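Long-range contacts in PP1b (Porcine reproductive and respiratory syndrome virus, PDB 6JDR), which probably couples ATP hydrolysis to 5'-to-3' unwinding of RNA and DNA duplexes, as the zinc-binding helicase (nsp10) portion of the viral replicase polyprotein: residues V135-N140 with D234-L239; P172-M177 with V209-G214; C230-V235 with F258-Y263. The protein carries 1 engineered substitution. One frame throughout, in Å; residues are numbered along the deposited sequence.

In the fold
All three contacts lie in or beside the seven-stranded parallel sheet of the superfamily 1 helicase core. Contact 1 packs helix 134-142 against helix 232-239; contact 3 starts on this same second helix and joins it to the loop between strands 245-248 and 270-276. Contact 2 falls, in sequence, between the two halves of contact 1 and sits at edge strand 208-211. Centres of contacts 1 and 3 are 13 Å apart, those of 2 and 3 15 Å, those of 1 and 2 18 Å. L212 packs on D234 and L238, and Y263 on V137 and L236, so helix 232-239 ties the sheet edge, the zinc-bearing loop and helix 134-142 together.

Contact 1 (V135-N140 with D234-L239); sequences VAVASN and DVLRLL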
ATOM      1  N   VAL A 135      -0.033  17.863 -11.681  1.00 45.31           N
ATOM      2  CA  VAL A 135      -1.412  17.518 -12.059  1.00 46.85           C
ATOM      3  C   VAL A 135      -1.611  15.993 -12.036  1.00 45.43           C
ATOM      4  O   VAL A 135      -2.685  15.509 -11.681  1.00 45.25           O
ATOM      5  CB  VAL A 135      -1.860  18.149 -13.408  1.00 49.10           C
ATOM      6  CG1 VAL A 135      -0.948  17.757 -14.559  1.00 52.09           C
ATOM      7  CG2 VAL A 135      -3.298  17.760 -13.732  1.00 49.70           C
ATOM      8  N   ALA A 136      -0.566  15.247 -12.388  1.00 44.53           N
ATOM      9  CA  ALA A 136      -0.576  13.791 -12.264  1.00 43.65           C
ATOM     10  C   ALA A 136      -0.519  13.365 -10.798  1.00 44.44           C
ATOM     11  O   ALA A 136      -1.180  12.401 -10.400  1.00 44.51           O
ATOM     12  CB  ALA A 136       0.590  13.188 -13.031  1.00 44.42           C
ATOM     13  N   VAL A 137       0.273  14.082 -10.001  1.00 44.11           N
ATOM     14  CA  VAL A 137       0.362  13.822  -8.562  1.00 43.21           C
ATOM     15  C   VAL A 137      -1.027  13.912  -7.924  1.00 43.61           C
ATOM     16  O   VAL A 137      -1.437  13.009  -7.195  1.00 43.29           O
ATOM     17  CB  VAL A 137       1.343  14.797  -7.862  1.00 42.27           C
ATOM     18  CG1 VAL A 137       1.194  14.747  -6.347  1.00 42.02           C
ATOM     19  CG2 VAL A 137       2.779  14.482  -8.251  1.00 42.26           C
ATOM     20  N   ALA A 138      -1.743  14.998  -8.211  1.00 44.09           N
ATOM     21  CA  ALA A 138      -3.102  15.200  -7.689  1.00 44.65           C
ATOM     22  C   ALA A 138      -4.032  14.047  -8.065  1.00 44.70           C
ATOM     23  O   ALA A 138      -4.705  13.472  -7.211  1.00 43.24           O
ATOM     24  CB  ALA A 138      -3.669  16.516  -8.195  1.00 44.41           C
ATOM     25  N   SER A 139      -4.047  13.712  -9.350  1.00 45.92           N
ATOM     26  CA  SER A 139      -4.847  12.606  -9.868  1.00 46.70           C
ATOM     27  C   SER A 139      -4.473  11.271  -9.215  1.00 46.96           C
ATOM     28  O   SER A 139      -5.339  10.545  -8.730  1.00 47.84           O
ATOM     29  CB  SER A 139      -4.678  12.517 -11.388  1.00 47.88           C
ATOM     30  OG  SER A 139      -5.165  11.288 -11.895  1.00 50.82           O
ATOM     31  N   ASN A 140      -3.183  10.958  -9.203  1.00 47.70           N
ATOM     32  CA  ASN A 140      -2.702   9.686  -8.660  1.00 46.71           C
ATOM     33  C   ASN A 140      -2.883   9.547  -7.149  1.00 46.38           C
ATOM     34  O   ASN A 140      -3.055   8.434  -6.650  1.00 46.47           O
ATOM     35  CB  ASN A 140      -1.234   9.472  -9.036  1.00 47.25           C
ATOM     36  CG  ASN A 140      -1.050   9.170 -10.513  1.00 47.86           C
ATOM     37  OD1 ASN A 140      -1.851   8.454 -11.114  1.00 49.00           O
ATOM     38  ND2 ASN A 140       0.010   9.705 -11.103  1.00 47.89           N
ATOM     39  N   ASP A 234      11.107  12.501  -3.601  1.00 37.30           N
ATOM     40  CA  ASP A 234      11.079  11.191  -4.256  1.00 38.22           C
ATOM     41  C   ASP A 234       9.662  10.628  -4.322  1.00 38.22           C
ATOM     42  O   ASP A 234       9.301   9.965  -5.289  1.00 37.02           O
ATOM     43  CB  ASP A 234      11.986  10.190  -3.538  1.00 38.86           C
ATOM     44  CG  ASP A 234      13.452  10.473  -3.748  1.00 40.15           C
ATOM     45  OD1 ASP A 234      13.805  11.095  -4.769  1.00 44.67           O
ATOM     46  OD2 ASP A 234      14.264  10.064  -2.900  1.00 40.41           O
ATOM     47  N   VAL A 235       8.867  10.887  -3.291  1.00 38.23           N
ATOM     48  CA  VAL A 235       7.486  10.426  -3.272  1.00 39.73           C
ATOM     49  C   VAL A 235       6.687  11.124  -4.375  1.00 40.02           C
ATOM     50  O   VAL A 235       5.884  10.491  -5.066  1.00 37.83           O
ATOM     51  CB  VAL A 235       6.829  10.644  -1.894  1.00 39.24           C
ATOM     52  CG1 VAL A 235       5.327  10.417  -1.961  1.00 38.96           C
ATOM     53  CG2 VAL A 235       7.458   9.713  -0.870  1.00 39.11           C
ATOM     54  N   LEU A 236       6.923  12.422  -4.541  1.00 40.53           N
ATOM     55  CA  LEU A 236       6.282  13.176  -5.611  1.00 41.44           C
ATOM     56  C   LEU A 236       6.717  12.690  -6.997  1.00 41.92           C
ATOM     57  O   LEU A 236       5.918  12.694  -7.930  1.00 40.15           O
ATOM     58  CB  LEU A 236       6.558  14.668  -5.457  1.00 41.31           C
ATOM     59  CG  LEU A 236       5.921  15.360  -4.250  1.00 40.64           C
ATOM     60  CD1 LEU A 236       6.270  16.837  -4.275  1.00 40.13           C
ATOM     61  CD2 LEU A 236       4.412  15.168  -4.240  1.00 41.45           C
ATOM     62  N   ARG A 237       7.977  12.274  -7.126  1.00 43.85           N
ATOM     63  CA  ARG A 237       8.465  11.678  -8.374  1.00 44.16           C
ATOM     64  C   ARG A 237       7.663  10.432  -8.740  1.00 43.68           C
ATOM     65  O   ARG A 237       7.236  10.286  -9.883  1.00 45.54           O
ATOM     66  CB  ARG A 237       9.951  11.321  -8.282  1.00 44.95           C
ATOM     67  CG  ARG A 237      10.895  12.507  -8.367  1.00 47.00           C
ATOM     68  CD  ARG A 237      12.348  12.056  -8.256  1.00 48.44           C
ATOM     69  NE  ARG A 237      13.287  13.171  -8.396  1.00 50.41           N
ATOM     70  CZ  ARG A 237      14.146  13.599  -7.465  1.00 53.06           C
ATOM     71  NH1 ARG A 237      14.236  13.019  -6.266  1.00 53.15           N
ATOM     72  NH2 ARG A 237      14.941  14.627  -7.745  1.00 51.77           N
ATOM     73  N   LEU A 238       7.462   9.542  -7.768  1.00 43.29           N
ATOM     74  CA  LEU A 238       6.669   8.329  -7.978  1.00 43.32           C
ATOM     75  C   LEU A 238       5.218   8.659  -8.319  1.00 42.77           C
ATOM     76  O   LEU A 238       4.678   8.173  -9.310  1.00 42.88           O
ATOM     77  CB  LEU A 238       6.695   7.434  -6.739  1.00 43.55           C
ATOM     78  CG  LEU A 238       8.032   6.800  -6.339  1.00 44.33           C
ATOM     79  CD1 LEU A 238       7.824   5.873  -5.150  1.00 43.91           C
ATOM     80  CD2 LEU A 238       8.670   6.050  -7.502  1.00 44.76           C
ATOM     81  N   LEU A 239       4.597   9.499  -7.498  1.00 42.28           N
ATOM     82  CA  LEU A 239       3.209   9.884  -7.706  1.00 42.42           C
ATOM     83  C   LEU A 239       2.958  10.618  -9.024  1.00 44.40           C
ATOM     84  O   LEU A 239       1.819  10.694  -9.479  1.00 45.96           O
ATOM     85  CB  LEU A 239       2.704  10.713  -6.530  1.00 41.43           C
ATOM     86  CG  LEU A 239       2.472   9.880  -5.272  1.00 41.16           C
ATOM     87  CD1 LEU A 239       2.215  10.773  -4.067  1.00 41.25           C
ATOM     88  CD2 LEU A 239       1.317   8.914  -5.481  1.00 41.63           C
TER
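The carboxamide of N140 meets L239 at an edge: L239 O lies close to the amide plane, 2.6 Å from N140 ND2, and the N-H...O angle of 159° makes a nearly straight bond. N140 CG is turned anti to its own carbonyl carbon (chi1 -71°), and the amide built on it faces the last turn of the other helix. A136 O is also near, 3.0 Å from N140 ND2, but the angle there is too poor for a bond. The second flat group, the R237 guanidinium, takes no part across the contact; D234 CG lies in plane at its edge, in a salt bridge whose length is doubtfully short, while its NH2 reaches T128 O.

Helix 134-142 comes just before strand 145-148, an inner strand of the parallel sheet, and helix 232-239 is the beta-alpha-beta connection between strands 222-224 and 245-248. Their segment axes cross at 80° and approach to 8.9 Å, close enough for the backbones themselves to touch. V137 CA lies 3.6 Å from L239 O, adding a weak C-H approach to the oxygen that N140 holds. The two V137 methyls divide the remaining work: CG2 lies 3.6 Å from L236 O and 4.1 Å from L239 CB, whereas CG1 touches L236 CD2 at 3.9 Å. Beyond L236, residues L64 and V67 of helix 63-67 continue this apolar packing.

Contact 2 (P172-M177 with V209-G214); sequences PTHQTM and VRILAG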
ATOM      1  N   PRO A 172      12.859   3.484   1.575  1.00 36.97           N
ATOM      2  CA  PRO A 172      13.719   4.663   1.733  1.00 37.51           C
ATOM      3  C   PRO A 172      15.222   4.433   1.927  1.00 38.62           C
ATOM      4  O   PRO A 172      16.013   5.189   1.368  1.00 40.37           O
ATOM      5  CB  PRO A 172      13.139   5.358   2.973  1.00 37.11           C
ATOM      6  CG  PRO A 172      12.448   4.279   3.725  1.00 37.19           C
ATOM      7  CD  PRO A 172      11.878   3.384   2.669  1.00 36.89           C
ATOM      8  N   THR A 173      15.619   3.437   2.716  1.00 38.70           N
ATOM      9  CA  THR A 173      17.038   3.254   3.044  1.00 38.64           C
ATOM     10  C   THR A 173      17.550   1.870   2.696  1.00 39.82           C
ATOM     11  O   THR A 173      16.775   0.967   2.390  1.00 39.98           O
ATOM     12  CB  THR A 173      17.316   3.501   4.536  1.00 38.31           C
ATOM     13  OG1 THR A 173      16.812   2.406   5.312  1.00 38.67           O
ATOM     14  CG2 THR A 173      16.673   4.815   4.997  1.00 38.23           C
ATOM     15  N   HIS A 174      18.870   1.720   2.747  1.00 41.28           N
ATOM     16  CA  HIS A 174      19.521   0.425   2.528  1.00 42.11           C
ATOM     17  C   HIS A 174      19.011  -0.612   3.521  1.00 42.31           C
ATOM     18  O   HIS A 174      18.771  -1.761   3.157  1.00 42.87           O
ATOM     19  CB  HIS A 174      21.039   0.558   2.667  1.00 41.63           C
ATOM     20  CG  HIS A 174      21.683   1.317   1.551  1.00 41.99           C
ATOM     21  ND1 HIS A 174      23.049   1.380   1.388  1.00 42.93           N
ATOM     22  CD2 HIS A 174      21.150   2.035   0.534  1.00 43.04           C
ATOM     23  CE1 HIS A 174      23.331   2.117   0.328  1.00 43.46           C
ATOM     24  NE2 HIS A 174      22.197   2.525  -0.209  1.00 43.26           N
ATOM     25  N   GLN A 175      18.849  -0.193   4.771  1.00 42.46           N
ATOM     26  CA  GLN A 175      18.444  -1.089   5.836  1.00 43.80           C
ATOM     27  C   GLN A 175      17.004  -1.546   5.666  1.00 43.93           C
ATOM     28  O   GLN A 175      16.714  -2.734   5.809  1.00 45.24           O
ATOM     29  CB  GLN A 175      18.620  -0.416   7.200  1.00 45.11           C
ATOM     30  CG  GLN A 175      18.407  -1.354   8.382  1.00 47.03           C
ATOM     31  CD  GLN A 175      19.323  -2.565   8.335  1.00 48.82           C
ATOM     32  OE1 GLN A 175      20.532  -2.436   8.132  1.00 50.04           O
ATOM     33  NE2 GLN A 175      18.751  -3.748   8.519  1.00 50.13           N
ATOM     34  N   THR A 176      16.105  -0.610   5.363  1.00 43.64           N
ATOM     35  CA  THR A 176      14.697  -0.948   5.142  1.00 42.37           C
ATOM     36  C   THR A 176      14.577  -1.843   3.911  1.00 42.44           C
ATOM     37  O   THR A 176      13.811  -2.796   3.908  1.00 43.51           O
ATOM     38  CB  THR A 176      13.798   0.304   5.002  1.00 41.98           C
ATOM     39  OG1 THR A 176      14.261   1.135   3.930  1.00 40.82           O
ATOM     40  CG2 THR A 176      13.790   1.109   6.303  1.00 41.43           C
ATOM     41  N   MET A 177      15.362  -1.548   2.881  1.00 43.51           N
ATOM     42  CA  MET A 177      15.474  -2.430   1.722  1.00 47.05           C
ATOM     43  C   MET A 177      15.888  -3.847   2.122  1.00 49.51           C
ATOM     44  O   MET A 177      15.322  -4.817   1.619  1.00 50.00           O
ATOM     45  CB  MET A 177      16.479  -1.866   0.708  1.00 47.12           C
ATOM     46  CG  MET A 177      16.616  -2.690  -0.559  1.00 48.01           C
ATOM     47  SD  MET A 177      17.758  -1.949  -1.735  1.00 49.30           S
ATOM     48  CE  MET A 177      17.710  -3.155  -3.057  1.00 49.07           C
ATOM     49  N   VAL A 209      12.235  -5.082  -5.238  1.00 53.32           N
ATOM     50  CA  VAL A 209      12.493  -4.201  -4.100  1.00 51.39           C
ATOM     51  C   VAL A 209      13.472  -3.129  -4.564  1.00 50.28           C
ATOM     52  O   VAL A 209      14.637  -3.422  -4.847  1.00 48.64           O
ATOM     53  CB  VAL A 209      13.071  -4.957  -2.894  1.00 51.31           C
ATOM     54  CG1 VAL A 209      13.158  -4.035  -1.685  1.00 50.92           C
ATOM     55  CG2 VAL A 209      12.212  -6.172  -2.571  1.00 51.18           C
ATOM     56  N   ARG A 210      12.981  -1.894  -4.653  1.00 48.97           N
ATOM     57  CA  ARG A 210      13.730  -0.791  -5.239  1.00 48.33           C
ATOM     58  C   ARG A 210      13.972   0.293  -4.197  1.00 46.43           C
ATOM     59  O   ARG A 210      13.073   0.642  -3.431  1.00 43.68           O
ATOM     60  CB  ARG A 210      12.972  -0.209  -6.435  1.00 49.97           C
ATOM     61  CG  ARG A 210      12.777  -1.179  -7.594  1.00 52.46           C
ATOM     62  CD  ARG A 210      13.997  -1.247  -8.503  1.00 55.49           C
ATOM     63  NE  ARG A 210      14.144  -0.048  -9.330  1.00 58.83           N
ATOM     64  CZ  ARG A 210      15.134   0.149 -10.198  1.00 59.61           C
ATOM     65  N   ILE A 211      15.200   0.807  -4.167  1.00 45.12           N
ATOM     66  CA  ILE A 211      15.545   1.928  -3.304  1.00 44.01           C
ATOM     67  C   ILE A 211      14.808   3.158  -3.832  1.00 42.95           C
ATOM     68  O   ILE A 211      14.787   3.400  -5.039  1.00 43.35           O
ATOM     69  CB  ILE A 211      17.080   2.154  -3.239  1.00 44.07           C
ATOM     70  CG1 ILE A 211      17.451   3.096  -2.090  1.00 43.75           C
ATOM     71  CG2 ILE A 211      17.633   2.688  -4.556  1.00 45.23           C
ATOM     72  CD1 ILE A 211      17.385   2.452  -0.723  1.00 44.45           C
ATOM     73  N   LEU A 212      14.189   3.914  -2.928  1.00 41.48           N
ATOM     74  CA  LEU A 212      13.316   5.026  -3.311  1.00 40.43           C
ATOM     75  C   LEU A 212      14.027   6.089  -4.157  1.00 41.82           C
ATOM     76  O   LEU A 212      13.464   6.574  -5.141  1.00 41.17           O
ATOM     77  CB  LEU A 212      12.689   5.659  -2.065  1.00 39.11           C
ATOM     78  CG  LEU A 212      11.740   6.845  -2.264  1.00 37.97           C
ATOM     79  CD1 LEU A 212      10.583   6.493  -3.180  1.00 37.38           C
ATOM     80  CD2 LEU A 212      11.220   7.339  -0.925  1.00 38.01           C
ATOM     81  N   ALA A 213      15.263   6.431  -3.787  1.00 42.52           N
ATOM     82  CA  ALA A 213      16.048   7.449  -4.509  1.00 43.31           C
ATOM     83  C   ALA A 213      16.323   7.110  -5.982  1.00 45.13           C
ATOM     84  O   ALA A 213      16.579   8.008  -6.780  1.00 46.02           O
ATOM     85  CB  ALA A 213      17.359   7.715  -3.786  1.00 42.35           C
ATOM     86  N   GLY A 214      16.273   5.826  -6.335  1.00 47.26           N
ATOM     87  CA  GLY A 214      16.463   5.386  -7.716  1.00 49.74           C
ATOM     88  C   GLY A 214      15.386   5.850  -8.688  1.00 52.97           C
ATOM     89  O   GLY A 214      15.626   5.920  -9.893  1.00 55.32           O
TER
HETATM   90  O   HOH W   1      16.247   6.177  -1.080  1.00 29.64           O
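The carbonyl oxygen of P172 takes a 2.7 Å bond from water 1, which in turn accepts from A213 N at 2.9 Å and so bridges the two segments. I211 CD1 packs beside that carbonyl and comes within 3.5 Å of T173 C. A chi1 of -166° sets I211 CG1 anti to the backbone N, and chi2 of 76° turns CD1 to the start of helix 174-184, where it also sits in plane at the edge of the H174 ring, 4.0 Å from CD2. The other side of that imidazole is anchored through ND1 to T195.

T173 and T176 form a capping box: T176 N donates to T173 OG1 at 3.1 Å, and T173 N returns a bond to T176 OG1 at 2.9 Å. The next residue, M177, runs its extended chain across V209 at a slant, CG lying 3.9 Å from V209 CG1 while CE reaches V209 O at 3.6 Å. L212 CB rests against P172 CA, where the 3-10 turn leaves the strand. Strand 168-171, helix 174-184 and the adjacent parallel strand 208-211 make a beta-alpha-beta crossover unit, the building element of the P-loop NTPase fold to which this helicase core belongs.

Contact 3 (C230-V235 with F258-Y263); sequences CNHLDV and FDSHCY. With ZN (zinc ion), chain E.
H232 and C262 meet chiefly through a CH-pi contact. C262 CA stands 3.8 Å from the centroid of the H232 ring and 8° off its normal, thus over the centre of one face, and C262 N is over that same face. H232 chi1 of -66° sets CG beside the backbone N, and the ring built on it lies against C262 CA. The helix N-cap, N231, accepts from D234 N through OD1.

Apolar and sulfur packing extends the footprint. C262 SG touches V235 CG1 at 4.0 Å and approaches the imidazole obliquely.

Water supplies the polar links. Water 2 accepts from C262 N at 2.9 Å, but its approach to C230 O is weak. Water 3 lies 2.8 Å from C230 O and can donate to it, though it has more acceptors than protons; it is also 2.9 Å from H232 NE2, between that ring and the residue two before the helix.

The zinc ion lies near these waters, on S260 O at 2.4 Å, with water 4 and A228 O as further ligands; water 4 also donates to D259 OD2.

A histidine-carboxylate bond follows next door: H261 ND1 gives a 2.8 Å bond to D259 OD2, which lies in the ring plane but is approached from above the carboxylate plane. NE2 of the same ring is bonded to D266. These acidic partners may favour a protonated imidazole here, where no metal is modelled on the H261-D266 pair that binds zinc in another crystal. With three oxygen ligands modelled, the S260 site looks incomplete and is probably weaker than the Cys/His zinc sites of the N-terminal domain.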
ATOM      1  N   CYS A 230       9.897   8.562   4.436  1.00 38.11           N
ATOM      2  CA  CYS A 230      10.386   8.704   3.061  1.00 38.12           C
ATOM      3  C   CYS A 230      10.708  10.132   2.647  1.00 36.86           C
ATOM      4  O   CYS A 230      10.181  11.086   3.207  1.00 38.27           O
ATOM      5  CB  CYS A 230       9.379   8.113   2.078  1.00 38.85           C
ATOM      6  SG  CYS A 230       9.404   6.314   2.030  1.00 39.61           S
ATOM      7  N   ASN A 231      11.577  10.253   1.649  1.00 36.23           N
ATOM      8  CA  ASN A 231      11.947  11.543   1.076  1.00 35.84           C
ATOM      9  C   ASN A 231      10.772  12.125   0.305  1.00 34.96           C
ATOM     10  O   ASN A 231      10.237  11.480  -0.591  1.00 33.55           O
ATOM     11  CB  ASN A 231      13.162  11.376   0.157  1.00 36.31           C
ATOM     12  CG  ASN A 231      13.587  12.679  -0.502  1.00 37.39           C
ATOM     13  OD1 ASN A 231      12.899  13.197  -1.388  1.00 38.91           O
ATOM     14  ND2 ASN A 231      14.737  13.202  -0.092  1.00 36.87           N
ATOM     15  N   HIS A 232      10.387  13.352   0.644  1.00 34.95           N
ATOM     16  CA  HIS A 232       9.156  13.947   0.118  1.00 34.61           C
ATOM     17  C   HIS A 232       9.203  14.128  -1.394  1.00 34.56           C
ATOM     18  O   HIS A 232       8.240  13.811  -2.082  1.00 35.41           O
ATOM     19  CB  HIS A 232       8.859  15.286   0.799  1.00 33.79           C
ATOM     20  CG  HIS A 232       8.542  15.168   2.255  1.00 33.36           C
ATOM     21  ND1 HIS A 232       8.102  16.236   3.008  1.00 33.71           N
ATOM     22  CD2 HIS A 232       8.597  14.110   3.099  1.00 33.33           C
ATOM     23  CE1 HIS A 232       7.916  15.846   4.256  1.00 33.58           C
ATOM     24  NE2 HIS A 232       8.209  14.559   4.338  1.00 33.72           N
ATOM     25  N   LEU A 233      10.328  14.621  -1.903  1.00 34.83           N
ATOM     26  CA  LEU A 233      10.485  14.850  -3.339  1.00 35.45           C
ATOM     27  C   LEU A 233      10.467  13.543  -4.130  1.00 36.56           C
ATOM     28  O   LEU A 233       9.878  13.483  -5.211  1.00 38.28           O
ATOM     29  CB  LEU A 233      11.780  15.625  -3.628  1.00 35.05           C
ATOM     30  CG  LEU A 233      11.988  16.060  -5.086  1.00 35.29           C
ATOM     31  CD1 LEU A 233      10.924  17.061  -5.520  1.00 35.01           C
ATOM     32  CD2 LEU A 233      13.376  16.647  -5.284  1.00 35.20           C
ATOM     33  N   ASP A 234      11.107  12.501  -3.601  1.00 37.30           N
ATOM     34  CA  ASP A 234      11.079  11.191  -4.256  1.00 38.22           C
ATOM     35  C   ASP A 234       9.662  10.628  -4.322  1.00 38.22           C
ATOM     36  O   ASP A 234       9.301   9.965  -5.289  1.00 37.02           O
ATOM     37  CB  ASP A 234      11.986  10.190  -3.538  1.00 38.86           C
ATOM     38  CG  ASP A 234      13.452  10.473  -3.748  1.00 40.15           C
ATOM     39  OD1 ASP A 234      13.805  11.095  -4.769  1.00 44.67           O
ATOM     40  OD2 ASP A 234      14.264  10.064  -2.900  1.00 40.41           O
ATOM     41  N   VAL A 235       8.867  10.887  -3.291  1.00 38.23           N
ATOM     42  CA  VAL A 235       7.486  10.426  -3.272  1.00 39.73           C
ATOM     43  C   VAL A 235       6.687  11.124  -4.375  1.00 40.02           C
ATOM     44  O   VAL A 235       5.884  10.491  -5.066  1.00 37.83           O
ATOM     45  CB  VAL A 235       6.829  10.644  -1.894  1.00 39.24           C
ATOM     46  CG1 VAL A 235       5.327  10.417  -1.961  1.00 38.96           C
ATOM     47  CG2 VAL A 235       7.458   9.713  -0.870  1.00 39.11           C
ATOM     48  N   PHE A 258       7.963  16.558  16.019  1.00 82.27           N
ATOM     49  CA  PHE A 258       8.445  15.177  15.927  1.00 79.73           C
ATOM     50  C   PHE A 258       7.777  14.415  14.786  1.00 75.25           C
ATOM     51  O   PHE A 258       7.922  13.196  14.687  1.00 76.47           O
ATOM     52  CB  PHE A 258       8.185  14.434  17.243  1.00 80.83           C
ATOM     53  CG  PHE A 258       9.302  14.550  18.239  1.00 81.69           C
ATOM     54  CD1 PHE A 258      10.159  13.481  18.462  1.00 81.59           C
ATOM     55  CD2 PHE A 258       9.492  15.720  18.962  1.00 81.53           C
ATOM     56  CE1 PHE A 258      11.185  13.578  19.384  1.00 82.77           C
ATOM     57  CE2 PHE A 258      10.516  15.824  19.888  1.00 82.09           C
ATOM     58  CZ  PHE A 258      11.365  14.751  20.100  1.00 82.86           C
ATOM     59  N   ASP A 259       7.053  15.127  13.927  1.00 69.26           N
ATOM     60  CA  ASP A 259       6.327  14.491  12.842  1.00 65.53           C
ATOM     61  C   ASP A 259       6.553  15.225  11.530  1.00 60.67           C
ATOM     62  O   ASP A 259       6.088  16.349  11.342  1.00 59.99           O
ATOM     63  CB  ASP A 259       4.834  14.442  13.164  1.00 67.87           C
ATOM     64  CG  ASP A 259       4.031  13.697  12.115  1.00 70.07           C
ATOM     65  OD1 ASP A 259       2.787  13.821  12.136  1.00 75.42           O
ATOM     66  OD2 ASP A 259       4.629  12.994  11.271  1.00 68.19           O
ATOM     67  N   SER A 260       7.286  14.575  10.635  1.00 55.66           N
ATOM     68  CA  SER A 260       7.415  15.017   9.261  1.00 51.61           C
ATOM     69  C   SER A 260       7.040  13.854   8.358  1.00 48.59           C
ATOM     70  O   SER A 260       7.550  12.749   8.513  1.00 48.82           O
ATOM     71  CB  SER A 260       8.843  15.470   8.969  1.00 51.04           C
ATOM     72  OG  SER A 260       9.066  15.569   7.576  1.00 50.57           O
ATOM     73  N   HIS A 261       6.128  14.108   7.431  1.00 46.57           N
ATOM     74  CA  HIS A 261       5.738  13.121   6.440  1.00 45.55           C
ATOM     75  C   HIS A 261       5.196  13.859   5.232  1.00 43.21           C
ATOM     76  O   HIS A 261       4.763  15.002   5.350  1.00 43.05           O
ATOM     77  CB  HIS A 261       4.687  12.166   7.010  1.00 47.08           C
ATOM     78  CG  HIS A 261       3.457  12.852   7.518  1.00 48.56           C
ATOM     79  ND1 HIS A 261       3.316  13.249   8.829  1.00 49.81           N
ATOM     80  CD2 HIS A 261       2.312  13.214   6.890  1.00 50.10           C
ATOM     81  CE1 HIS A 261       2.136  13.823   8.990  1.00 50.21           C
ATOM     82  NE2 HIS A 261       1.509  13.816   7.828  1.00 50.32           N
ATOM     83  N   CYS A 262       5.225  13.218   4.071  1.00 41.98           N
ATOM     84  CA  CYS A 262       4.776  13.873   2.848  1.00 41.67           C
ATOM     85  C   CYS A 262       3.319  14.305   2.988  1.00 40.47           C
ATOM     86  O   CYS A 262       2.482  13.535   3.460  1.00 41.56           O
ATOM     87  CB  CYS A 262       4.944  12.956   1.638  1.00 42.04           C
ATOM     88  SG  CYS A 262       4.913  13.838   0.058  1.00 44.44           S
ATOM     89  N   TYR A 263       3.030  15.541   2.588  1.00 39.30           N
ATOM     90  CA  TYR A 263       1.678  16.107   2.685  1.00 39.63           C
ATOM     91  C   TYR A 263       0.615  15.238   2.001  1.00 39.98           C
ATOM     92  O   TYR A 263      -0.541  15.226   2.422  1.00 39.04           O
ATOM     93  CB  TYR A 263       1.635  17.516   2.085  1.00 39.97           C
ATOM     94  CG  TYR A 263       1.601  17.511   0.574  1.00 40.90           C
ATOM     95  CD1 TYR A 263       0.392  17.596  -0.113  1.00 41.43           C
ATOM     96  CD2 TYR A 263       2.772  17.387  -0.169  1.00 41.03           C
ATOM     97  CE1 TYR A 263       0.352  17.569  -1.498  1.00 41.65           C
ATOM     98  CE2 TYR A 263       2.743  17.366  -1.554  1.00 42.13           C
ATOM     99  CZ  TYR A 263       1.531  17.457  -2.214  1.00 42.05           C
ATOM    100  OH  TYR A 263       1.499  17.434  -3.588  1.00 42.85           O
TER
HETATM  101 ZN    ZN E 504       8.890  11.098   9.519  1.00 60.27          ZN
HETATM  102  O   HOH W   2       6.965  10.861   4.383  1.00 38.81           O
HETATM  103  O   HOH W   3       9.309  12.213   5.592  1.00 39.64           O
HETATM  104  O   HOH W   4       6.549  10.922  10.486  1.00 50.72           O